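Local coordinates for protein lantibiotic dehydratase (Microbispora corallina, PDB 5EHK) that probably dehydrates serine and threonine residues of the NAI-107 precursor peptide in a tRNA-dependent manner during lantibiotic biosynthesis, at residues A[813-826]-A[898-911]. Residues are numbered along the deposited sequence; the frame is centred on the assembly and turned at random.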
ATOM      1  N   THR A 813      -3.944  33.705   5.318  1.00 30.84           N
ATOM      2  CA  THR A 813      -3.385  34.665   4.370  1.00 34.07           C
ATOM      3  C   THR A 813      -3.231  34.010   2.998  1.00 33.67           C
ATOM      4  O   THR A 813      -3.454  32.809   2.884  1.00 41.24           O
ATOM      5  CB  THR A 813      -2.024  35.174   4.874  1.00 40.46           C
ATOM      6  OG1 THR A 813      -1.395  35.972   3.862  1.00 47.62           O
ATOM      7  CG2 THR A 813      -1.129  34.000   5.250  1.00 33.19           C
ATOM      8  N   GLY A 814      -2.854  34.759   1.957  1.00 27.94           N
ATOM      9  CA  GLY A 814      -2.757  34.134   0.643  1.00 27.58           C
ATOM     10  C   GLY A 814      -1.962  34.762  -0.493  1.00 29.04           C
ATOM     11  O   GLY A 814      -0.900  35.347  -0.292  1.00 41.75           O
ATOM     12  N   ALA A 815      -2.471  34.615  -1.714  1.00 28.32           N
ATOM     13  CA  ALA A 815      -1.780  35.143  -2.882  1.00 35.15           C
ATOM     14  C   ALA A 815      -1.786  36.690  -2.949  1.00 39.57           C
ATOM     15  O   ALA A 815      -1.094  37.287  -3.776  1.00 38.70           O
ATOM     16  CB  ALA A 815      -2.292  34.505  -4.166  1.00 20.50           C
ATOM     17  N   GLY A 816      -2.589  37.335  -2.108  1.00 40.79           N
ATOM     18  CA  GLY A 816      -2.440  38.770  -1.873  1.00 56.57           C
ATOM     19  C   GLY A 816      -0.987  39.202  -1.639  1.00 47.35           C
ATOM     20  O   GLY A 816      -0.329  39.726  -2.545  1.00 42.73           O
ATOM     21  N   GLY A 817      -0.478  38.977  -0.429  1.00 40.24           N
ATOM     22  CA  GLY A 817       0.962  38.973  -0.250  1.00 45.81           C
ATOM     23  C   GLY A 817       1.699  39.783   0.800  1.00 46.22           C
ATOM     24  O   GLY A 817       2.359  40.760   0.468  1.00 43.20           O
ATOM     25  N   PRO A 818       1.638  39.360   2.074  1.00 55.47           N
ATOM     26  CA  PRO A 818       2.761  39.796   2.919  1.00 56.02           C
ATOM     27  C   PRO A 818       3.944  38.844   2.669  1.00 44.80           C
ATOM     28  O   PRO A 818       5.097  39.265   2.580  1.00 34.23           O
ATOM     29  CB  PRO A 818       2.218  39.642   4.344  1.00 41.99           C
ATOM     30  CG  PRO A 818       1.192  38.565   4.250  1.00 47.15           C
ATOM     31  CD  PRO A 818       0.645  38.566   2.820  1.00 50.29           C
ATOM     32  N   TRP A 819       3.626  37.560   2.537  1.00 41.61           N
ATOM     33  CA  TRP A 819       4.604  36.530   2.237  1.00 41.94           C
ATOM     34  C   TRP A 819       4.549  36.052   0.770  1.00 42.05           C
ATOM     35  O   TRP A 819       3.473  35.777   0.225  1.00 45.86           O
ATOM     36  CB  TRP A 819       4.373  35.314   3.141  1.00 43.11           C
ATOM     37  CG  TRP A 819       3.893  35.613   4.545  1.00 51.91           C
ATOM     38  CD1 TRP A 819       2.591  35.655   4.978  1.00 52.29           C
ATOM     39  CD2 TRP A 819       4.708  35.832   5.708  1.00 52.86           C
ATOM     40  NE1 TRP A 819       2.548  35.931   6.326  1.00 54.07           N
ATOM     41  CE2 TRP A 819       3.832  36.035   6.802  1.00 54.97           C
ATOM     42  CE3 TRP A 819       6.093  35.894   5.931  1.00 40.26           C
ATOM     43  CZ2 TRP A 819       4.300  36.287   8.100  1.00 48.65           C
ATOM     44  CZ3 TRP A 819       6.557  36.145   7.219  1.00 37.07           C
ATOM     45  CH2 TRP A 819       5.663  36.343   8.284  1.00 46.08           C
ATOM     46  N   LEU A 820       5.725  35.934   0.159  1.00 29.11           N
ATOM     47  CA  LEU A 820       5.925  35.135  -1.039  1.00 21.01           C
ATOM     48  C   LEU A 820       6.510  33.775  -0.618  1.00 21.94           C
ATOM     49  O   LEU A 820       7.601  33.728  -0.032  1.00 18.99           O
ATOM     50  CB  LEU A 820       6.913  35.865  -1.918  1.00 18.79           C
ATOM     51  CG  LEU A 820       7.049  35.498  -3.380  1.00 24.64           C
ATOM     52  CD1 LEU A 820       5.665  35.405  -4.014  1.00 28.22           C
ATOM     53  CD2 LEU A 820       7.876  36.592  -4.055  1.00 26.37           C
ATOM     54  N   TYR A 821       5.779  32.680  -0.855  1.00 18.90           N
ATOM     55  CA  TYR A 821       6.248  31.336  -0.455  1.00 16.65           C
ATOM     56  C   TYR A 821       6.418  30.394  -1.654  1.00 21.21           C
ATOM     57  O   TYR A 821       5.436  29.909  -2.226  1.00 22.65           O
ATOM     58  CB  TYR A 821       5.286  30.739   0.558  1.00 17.96           C
ATOM     59  CG  TYR A 821       5.873  29.711   1.489  1.00 25.02           C
ATOM     60  CD1 TYR A 821       7.213  29.775   1.880  1.00 21.66           C
ATOM     61  CD2 TYR A 821       5.054  28.746   2.100  1.00 24.37           C
ATOM     62  CE1 TYR A 821       7.752  28.850   2.800  1.00 20.03           C
ATOM     63  CE2 TYR A 821       5.575  27.830   3.027  1.00 18.61           C
ATOM     64  CZ  TYR A 821       6.925  27.883   3.377  1.00 20.37           C
ATOM     65  OH  TYR A 821       7.455  26.970   4.290  1.00 20.15           O
ATOM     66  N   LEU A 822       7.669  30.132  -2.025  1.00 18.56           N
ATOM     67  CA  LEU A 822       7.993  29.320  -3.193  1.00 12.01           C
ATOM     68  C   LEU A 822       8.242  27.870  -2.863  1.00 11.93           C
ATOM     69  O   LEU A 822       8.942  27.560  -1.898  1.00 12.28           O
ATOM     70  CB  LEU A 822       9.255  29.858  -3.829  1.00 14.28           C
ATOM     71  CG  LEU A 822       9.113  31.191  -4.525  1.00 15.63           C
ATOM     72  CD1 LEU A 822      10.486  31.806  -4.636  1.00 16.01           C
ATOM     73  CD2 LEU A 822       8.539  30.934  -5.889  1.00 13.46           C
ATOM     74  N   ARG A 823       7.707  26.974  -3.692  1.00 14.57           N
ATOM     75  CA  ARG A 823       8.085  25.560  -3.631  1.00 11.81           C
ATOM     76  C   ARG A 823       8.946  25.162  -4.806  1.00  9.12           C
ATOM     77  O   ARG A 823       8.511  25.188  -5.947  1.00 10.25           O
ATOM     78  CB  ARG A 823       6.867  24.694  -3.599  1.00 16.27           C
ATOM     79  CG  ARG A 823       5.952  25.033  -2.473  1.00 19.50           C
ATOM     80  CD  ARG A 823       4.948  23.915  -2.354  1.00 30.14           C
ATOM     81  NE  ARG A 823       3.848  24.286  -1.481  1.00 33.66           N
ATOM     82  CZ  ARG A 823       2.582  24.087  -1.804  1.00 28.97           C
ATOM     83  NH1 ARG A 823       2.287  23.545  -2.994  1.00 26.49           N
ATOM     84  NH2 ARG A 823       1.629  24.448  -0.954  1.00 23.46           N
ATOM     85  N   LEU A 824      10.184  24.811  -4.521  1.00  7.79           N
ATOM     86  CA  LEU A 824      11.124  24.526  -5.581  1.00  9.31           C
ATOM     87  C   LEU A 824      11.381  23.036  -5.640  1.00 11.41           C
ATOM     88  O   LEU A 824      11.919  22.443  -4.696  1.00 11.76           O
ATOM     89  CB  LEU A 824      12.407  25.333  -5.377  1.00 10.52           C
ATOM     90  CG  LEU A 824      12.159  26.832  -5.163  1.00  7.99           C
ATOM     91  CD1 LEU A 824      13.459  27.568  -4.845  1.00  7.76           C
ATOM     92  CD2 LEU A 824      11.492  27.417  -6.375  1.00  5.18           C
ATOM     93  N   ARG A 825      10.942  22.423  -6.738  1.00 13.74           N
ATOM     94  CA  ARG A 825      11.017  20.968  -6.881  1.00 13.29           C
ATOM     95  C   ARG A 825      12.424  20.563  -7.284  1.00  7.37           C
ATOM     96  O   ARG A 825      12.678  20.199  -8.403  1.00  7.07           O
ATOM     97  CB  ARG A 825       9.971  20.455  -7.874  1.00 10.11           C
ATOM     98  CG  ARG A 825       8.533  20.829  -7.504  1.00 12.15           C
ATOM     99  CD  ARG A 825       7.963  19.937  -6.417  1.00 21.72           C
ATOM    100  NE  ARG A 825       6.878  20.564  -5.655  1.00 27.11           N
ATOM    101  CZ  ARG A 825       6.284  19.993  -4.604  1.00 27.11           C
ATOM    102  NH1 ARG A 825       6.677  18.779  -4.201  1.00 20.96           N
ATOM    103  NH2 ARG A 825       5.303  20.628  -3.959  1.00 24.12           N
ATOM    104  N   VAL A 826      13.329  20.671  -6.332  1.00  8.75           N
ATOM    105  CA  VAL A 826      14.702  20.273  -6.493  1.00 10.71           C
ATOM    106  C   VAL A 826      14.789  18.980  -5.726  1.00 11.88           C
ATOM    107  O   VAL A 826      14.621  18.977  -4.523  1.00 13.79           O
ATOM    108  CB  VAL A 826      15.648  21.333  -5.845  1.00 10.41           C
ATOM    109  CG1 VAL A 826      17.104  20.919  -5.951  1.00  9.18           C
ATOM    110  CG2 VAL A 826      15.438  22.712  -6.469  1.00  7.74           C
ATOM    111  N   LEU A 898      17.886  22.071 -13.297  1.00 17.03           N
ATOM    112  CA  LEU A 898      18.248  22.224 -11.882  1.00 12.46           C
ATOM    113  C   LEU A 898      17.051  21.986 -10.949  1.00 10.61           C
ATOM    114  O   LEU A 898      17.208  21.610  -9.785  1.00  8.68           O
ATOM    115  CB  LEU A 898      18.897  23.587 -11.636  1.00 10.07           C
ATOM    116  CG  LEU A 898      20.348  23.749 -12.086  1.00 11.20           C
ATOM    117  CD1 LEU A 898      20.689  25.209 -12.212  1.00 15.24           C
ATOM    118  CD2 LEU A 898      21.328  23.080 -11.129  1.00 13.36           C
ATOM    119  N   LEU A 899      15.849  22.165 -11.477  1.00  9.44           N
ATOM    120  CA  LEU A 899      14.643  21.892 -10.697  1.00  9.51           C
ATOM    121  C   LEU A 899      13.548  21.553 -11.696  1.00 10.39           C
ATOM    122  O   LEU A 899      13.610  21.973 -12.861  1.00 11.67           O
ATOM    123  CB  LEU A 899      14.238  23.105  -9.839  1.00  9.80           C
ATOM    124  CG  LEU A 899      13.532  24.259 -10.571  1.00  6.98           C
ATOM    125  CD1 LEU A 899      12.904  25.229  -9.605  1.00  7.73           C
ATOM    126  CD2 LEU A 899      14.513  24.968 -11.468  1.00  7.10           C
ATOM    127  N   ALA A 900      12.571  20.765 -11.263  1.00 11.23           N
ATOM    128  CA  ALA A 900      11.547  20.260 -12.182  1.00 13.17           C
ATOM    129  C   ALA A 900      10.431  21.274 -12.319  1.00 11.60           C
ATOM    130  O   ALA A 900       9.666  21.244 -13.284  1.00 14.09           O
ATOM    131  CB  ALA A 900      10.994  18.908 -11.729  1.00  6.70           C
ATOM    132  N   GLY A 901      10.298  22.141 -11.324  1.00  8.06           N
ATOM    133  CA  GLY A 901       9.211  23.091 -11.358  1.00  9.95           C
ATOM    134  C   GLY A 901       9.057  23.868 -10.075  1.00 12.84           C
ATOM    135  O   GLY A 901       9.712  23.567  -9.058  1.00 11.94           O
ATOM    136  N   HIS A 902       8.181  24.865 -10.108  1.00 10.46           N
ATOM    137  CA  HIS A 902       7.933  25.630  -8.921  1.00 10.25           C
ATOM    138  C   HIS A 902       6.472  25.949  -8.803  1.00 15.06           C
ATOM    139  O   HIS A 902       5.791  26.083  -9.820  1.00 16.29           O
ATOM    140  CB  HIS A 902       8.735  26.917  -8.944  1.00  9.69           C
ATOM    141  CG  HIS A 902       8.393  27.837 -10.069  1.00 12.37           C
ATOM    142  ND1 HIS A 902       8.868  27.659 -11.350  1.00 14.93           N
ATOM    143  CD2 HIS A 902       7.659  28.976 -10.097  1.00 13.66           C
ATOM    144  CE1 HIS A 902       8.435  28.641 -12.123  1.00 11.10           C
ATOM    145  NE2 HIS A 902       7.700  29.455 -11.387  1.00 13.86           N
ATOM    146  N   GLU A 903       5.996  26.067  -7.559  1.00 15.48           N
ATOM    147  CA  GLU A 903       4.671  26.619  -7.269  1.00 14.29           C
ATOM    148  C   GLU A 903       4.719  27.742  -6.244  1.00 13.59           C
ATOM    149  O   GLU A 903       5.728  27.948  -5.573  1.00 13.89           O
ATOM    150  CB  GLU A 903       3.719  25.547  -6.762  1.00 16.50           C
ATOM    151  CG  GLU A 903       3.748  24.262  -7.531  1.00 15.72           C
ATOM    152  CD  GLU A 903       4.409  23.182  -6.728  1.00 28.17           C
ATOM    153  OE1 GLU A 903       4.051  23.025  -5.528  1.00 35.20           O
ATOM    154  OE2 GLU A 903       5.302  22.506  -7.286  1.00 29.59           O
ATOM    155  N   LEU A 904       3.622  28.481  -6.138  1.00 13.50           N
ATOM    156  CA  LEU A 904       3.466  29.461  -5.071  1.00 14.30           C
ATOM    157  C   LEU A 904       2.407  28.984  -4.099  1.00 17.43           C
ATOM    158  O   LEU A 904       1.273  28.760  -4.502  1.00 19.01           O
ATOM    159  CB  LEU A 904       3.080  30.798  -5.672  1.00 13.99           C
ATOM    160  CG  LEU A 904       4.311  31.299  -6.426  1.00 18.15           C
ATOM    161  CD1 LEU A 904       3.981  32.330  -7.485  1.00 24.24           C
ATOM    162  CD2 LEU A 904       5.275  31.860  -5.416  1.00 17.71           C
ATOM    163  N   GLY A 905       2.764  28.804  -2.829  1.00 18.12           N
ATOM    164  CA  GLY A 905       1.802  28.295  -1.859  1.00 15.81           C
ATOM    165  C   GLY A 905       1.576  29.244  -0.699  1.00 17.08           C
ATOM    166  O   GLY A 905       2.334  30.192  -0.527  1.00 20.30           O
ATOM    167  N   GLN A 906       0.569  28.968   0.128  1.00 15.86           N
ATOM    168  CA  GLN A 906       0.248  29.839   1.266  1.00 11.41           C
ATOM    169  C   GLN A 906       1.191  29.613   2.415  1.00 15.14           C
ATOM    170  O   GLN A 906       1.590  28.486   2.675  1.00 19.53           O
ATOM    171  CB  GLN A 906      -1.170  29.583   1.741  1.00 15.97           C
ATOM    172  CG  GLN A 906      -2.259  30.110   0.826  1.00 16.33           C
ATOM    173  CD  GLN A 906      -3.612  29.552   1.202  1.00 15.98           C
ATOM    174  OE1 GLN A 906      -3.919  28.420   0.859  1.00 13.28           O
ATOM    175  NE2 GLN A 906      -4.427  30.340   1.904  1.00 15.59           N
ATOM    176  N   TYR A 907       1.574  30.680   3.110  1.00 23.50           N
ATOM    177  CA  TYR A 907       2.420  30.506   4.288  1.00 22.52           C
ATOM    178  C   TYR A 907       1.608  30.628   5.589  1.00 23.41           C
ATOM    179  O   TYR A 907       1.086  31.689   5.908  1.00 24.60           O
ATOM    180  CB  TYR A 907       3.569  31.506   4.249  1.00 22.98           C
ATOM    181  CG  TYR A 907       4.520  31.348   5.399  1.00 27.89           C
ATOM    182  CD1 TYR A 907       5.125  30.124   5.663  1.00 22.92           C
ATOM    183  CD2 TYR A 907       4.777  32.411   6.254  1.00 28.87           C
ATOM    184  CE1 TYR A 907       5.985  29.975   6.722  1.00 23.77           C
ATOM    185  CE2 TYR A 907       5.632  32.271   7.314  1.00 27.35           C
ATOM    186  CZ  TYR A 907       6.232  31.056   7.546  1.00 27.86           C
ATOM    187  OH  TYR A 907       7.076  30.938   8.625  1.00 33.22           O
ATOM    188  N   ASP A 908       1.506  29.542   6.346  1.00 30.55           N
ATOM    189  CA  ASP A 908       0.898  29.627   7.671  1.00 35.25           C
ATOM    190  C   ASP A 908       1.959  29.539   8.748  1.00 30.11           C
ATOM    191  O   ASP A 908       2.323  28.442   9.125  1.00 34.26           O
ATOM    192  CB  ASP A 908      -0.128  28.505   7.868  1.00 48.18           C
ATOM    193  CG  ASP A 908      -0.781  28.536   9.262  1.00 58.06           C
ATOM    194  OD1 ASP A 908      -0.692  29.588   9.950  1.00 50.43           O
ATOM    195  OD2 ASP A 908      -1.397  27.513   9.659  1.00 61.06           O
ATOM    196  N   PRO A 909       2.448  30.691   9.250  1.00 30.63           N
ATOM    197  CA  PRO A 909       3.481  30.725  10.301  1.00 32.93           C
ATOM    198  C   PRO A 909       2.967  30.149  11.616  1.00 34.88           C
ATOM    199  O   PRO A 909       1.872  30.502  12.053  1.00 37.69           O
ATOM    200  CB  PRO A 909       3.756  32.222  10.478  1.00 27.09           C
ATOM    201  CG  PRO A 909       2.472  32.878  10.086  1.00 30.76           C
ATOM    202  CD  PRO A 909       1.909  32.032   8.970  1.00 30.13           C
ATOM    203  N   GLU A 910       3.726  29.254  12.227  1.00 31.60           N
ATOM    204  CA  GLU A 910       3.272  28.624  13.459  1.00 36.27           C
ATOM    205  C   GLU A 910       4.023  29.170  14.689  1.00 34.74           C
ATOM    206  O   GLU A 910       4.806  28.458  15.322  1.00 32.03           O
ATOM    207  CB  GLU A 910       3.384  27.101  13.360  1.00 44.71           C
ATOM    208  CG  GLU A 910       4.673  26.604  12.694  1.00 48.01           C
ATOM    209  CD  GLU A 910       4.588  25.143  12.266  1.00 61.46           C
ATOM    210  OE1 GLU A 910       3.468  24.668  11.942  1.00 49.04           O
ATOM    211  OE2 GLU A 910       5.647  24.468  12.261  1.00 68.68           O
ATOM    212  N   TYR A 911       3.800  30.440  15.012  1.00 29.40           N
ATOM    213  CA  TYR A 911       4.550  31.083  16.084  1.00 22.92           C
ATOM    214  C   TYR A 911       4.351  30.420  17.436  1.00 28.09           C
ATOM    215  O   TYR A 911       5.207  30.531  18.307  1.00 31.85           O
ATOM    216  CB  TYR A 911       4.190  32.549  16.157  1.00 18.29           C
ATOM    217  CG  TYR A 911       4.653  33.294  14.938  1.00 23.14           C
ATOM    218  CD1 TYR A 911       5.941  33.119  14.443  1.00 18.83           C
ATOM    219  CD2 TYR A 911       3.797  34.142  14.257  1.00 22.65           C
ATOM    220  CE1 TYR A 911       6.366  33.788  13.335  1.00 18.29           C
ATOM    221  CE2 TYR A 911       4.211  34.806  13.131  1.00 20.27           C
ATOM    222  CZ  TYR A 911       5.497  34.634  12.673  1.00 22.87           C
ATOM    223  OH  TYR A 911       5.907  35.319  11.540  1.00 24.28           O
TER
HETATM  224  O   HOH W   1       2.486  32.539  -1.495  1.00 22.95           O
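Arg823 and Glu903 form a hydrogen-bonded pair, Arg823 N reaching Glu903 O at 2.9 Å, where strands 819-824 and 902-905 meet in the four-stranded antiparallel sheet of the lantibiotic dehydratase C-terminal region, which in related class I dehydratases carries out the elimination step. Gly905 N to Tyr821 O and Arg825 N to Gly901 O extend the pairing; 902-905 is outermost within its chain, so Leu904 and Gly905 can pair with a strand of the second subunit, carrying the sheet across the dimer interface. On one face, Leu822 and Leu904 lie side by side, CD2 to CD2 3.4 Å. On the other, Arg825 grips the Glu903 carboxylate side-on, NE to OE2 at 3.0 Å and NH2 to OE1 at 3.1 Å, both on syn lone pairs, OE2 tilted from the guanidinium plane, while Arg823 NH1 meets OE1 nearly along its C-O axis. Asp861 shares Arg825 NH2. A chi1 of -177° swings the Tyr907 ring between Trp819 and Tyr821, T-shaped against both faces: CD1 lies 3.5 Å from Tyr821 CE2, and CD2 sits over the centre of the Trp819 ring. Before strand 819-824, Thr813 O accepts an almost straight bond (170°) from Gln906 NE2, in the plane of the Gln906 side-chain amide.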